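Local coordinates for protein phosphatidylinositol-specific phospholipase C1 (Streptomyces antibioticus, PDB 3H4X) that belongs to the phosphatidylinositol-specific phospholipase C family, here a calcium-dependent bacterial member built on a parallel beta/alpha barrel, at residues A214-L217 with K218-A222. Numbering follows the deposited sequence.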
loop_
_atom_site.group_PDB
_atom_site.type_symbol
_atom_site.label_atom_id
_atom_site.label_comp_id
_atom_site.label_asym_id
_atom_site.label_seq_id
_atom_site.Cartn_x
_atom_site.Cartn_y
_atom_site.Cartn_z
ATOM N N ALA A 214 12.573 -6.699 -1.221
ATOM C CA ALA A 214 12.850 -7.537 -0.061
ATOM C C ALA A 214 14.352 -7.787 0.082
ATOM O O ALA A 214 14.886 -7.777 1.190
ATOM C CB ALA A 214 12.094 -8.850 -0.141
ATOM N N GLY A 215 15.028 -8.006 -1.039
ATOM C CA GLY A 215 16.479 -8.181 -1.021
ATOM C C GLY A 215 17.188 -6.938 -0.512
ATOM O O GLY A 215 18.183 -7.016 0.211
ATOM N N HIS A 216 16.657 -5.783 -0.891
ATOM C CA HIS A 216 17.137 -4.496 -0.416
ATOM C C HIS A 216 17.012 -4.383 1.110
ATOM O O HIS A 216 17.954 -3.959 1.780
ATOM C CB HIS A 216 16.360 -3.409 -1.161
ATOM C CG HIS A 216 16.496 -2.034 -0.593
ATOM N ND1 HIS A 216 17.667 -1.311 -0.639
ATOM C CD2 HIS A 216 15.571 -1.219 -0.032
ATOM C CE1 HIS A 216 17.467 -0.121 -0.099
ATOM N NE2 HIS A 216 16.203 -0.041 0.275
ATOM N N LEU A 217 15.870 -4.781 1.665
ATOM C CA LEU A 217 15.710 -4.762 3.119
ATOM C C LEU A 217 16.699 -5.706 3.795
ATOM O O LEU A 217 17.312 -5.365 4.806
ATOM C CB LEU A 217 14.280 -5.120 3.520
ATOM C CG LEU A 217 13.185 -4.145 3.082
ATOM C CD1 LEU A 217 11.861 -4.568 3.682
ATOM C CD2 LEU A 217 13.519 -2.708 3.472
ATOM N N LYS A 218 16.841 -6.903 3.242
ATOM C CA LYS A 218 17.787 -7.875 3.770
ATOM C C LYS A 218 19.196 -7.284 3.807
ATOM O O LYS A 218 19.915 -7.409 4.803
ATOM C CB LYS A 218 17.757 -9.146 2.920
ATOM C CG LYS A 218 18.761 -10.207 3.342
ATOM C CD LYS A 218 18.616 -11.475 2.508
ATOM C CE LYS A 218 18.946 -11.238 1.042
ATOM N NZ LYS A 218 20.410 -11.081 0.806
ATOM N N ASP A 219 19.583 -6.630 2.718
ATOM C CA ASP A 219 20.913 -6.044 2.622
ATOM C C ASP A 219 21.092 -4.872 3.586
ATOM O O ASP A 219 22.129 -4.754 4.238
ATOM C CB ASP A 219 21.214 -5.635 1.180
ATOM C CG ASP A 219 21.325 -6.833 0.246
ATOM O OD1 ASP A 219 21.533 -7.961 0.738
ATOM O OD2 ASP A 219 21.198 -6.646 -0.981
ATOM N N LEU A 220 20.082 -4.012 3.691
ATOM C CA LEU A 220 20.131 -2.923 4.663
ATOM C C LEU A 220 20.300 -3.462 6.077
ATOM O O LEU A 220 21.126 -2.964 6.849
ATOM C CB LEU A 220 18.866 -2.068 4.597
ATOM C CG LEU A 220 18.692 -1.147 3.389
ATOM C CD1 LEU A 220 17.370 -0.412 3.507
ATOM C CD2 LEU A 220 19.851 -0.164 3.281
ATOM N N ALA A 221 19.516 -4.476 6.422
ATOM C CA ALA A 221 19.563 -5.035 7.767
ATOM C C ALA A 221 20.956 -5.574 8.076
ATOM O O ALA A 221 21.479 -5.373 9.173
ATOM C CB ALA A 221 18.513 -6.127 7.932
ATOM N N ALA A 222 21.554 -6.255 7.105
ATOM C CA ALA A 222 22.889 -6.827 7.271
ATOM C C ALA A 222 23.932 -5.741 7.507
ATOM O O ALA A 222 24.961 -5.978 8.146
ATOM C CB ALA A 222 23.253 -7.651 6.052
#
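Leu220 lies over one face of the His216 imidazole, one helical turn further on. Its CD1 makes a CH-pi contact 3.8 Å from the ring centroid, 29° off the normal. The closest atom is NE2, 3.5 Å from that methyl. CG of Leu220 sits above the same face but offset toward the rim. The ring reaches this place because His216 CG is anti to the backbone N (chi1 167°). Next to His216 in the chain, Leu217 CD2 comes within 4.5 Å of Leu220 CD1, a looser apolar contact. All this happens within helix 209-222, which links the parallel strands 189-195 and 232-236 in a beta-alpha-beta unit of the barrel. Regular i to i+4 bonds hold the turn, among them Leu220 N to His216 O at 2.9 Å. On another side of the helix, Lys218 bends at its third and fourth torsions. This brings NZ to Asp219 OD1, a salt bridge of 3.3 Å with a weak hydrogen bond. Further out, NE2 of His216 is hydrogen-bonded to OD2 of Asp146, which probably helps fix the ring's rotation. The ring of Tyr213 also meets the imidazole, at about 60° between planes. Pro142, Glu212 and His216 line a pocket holding an acetyl group.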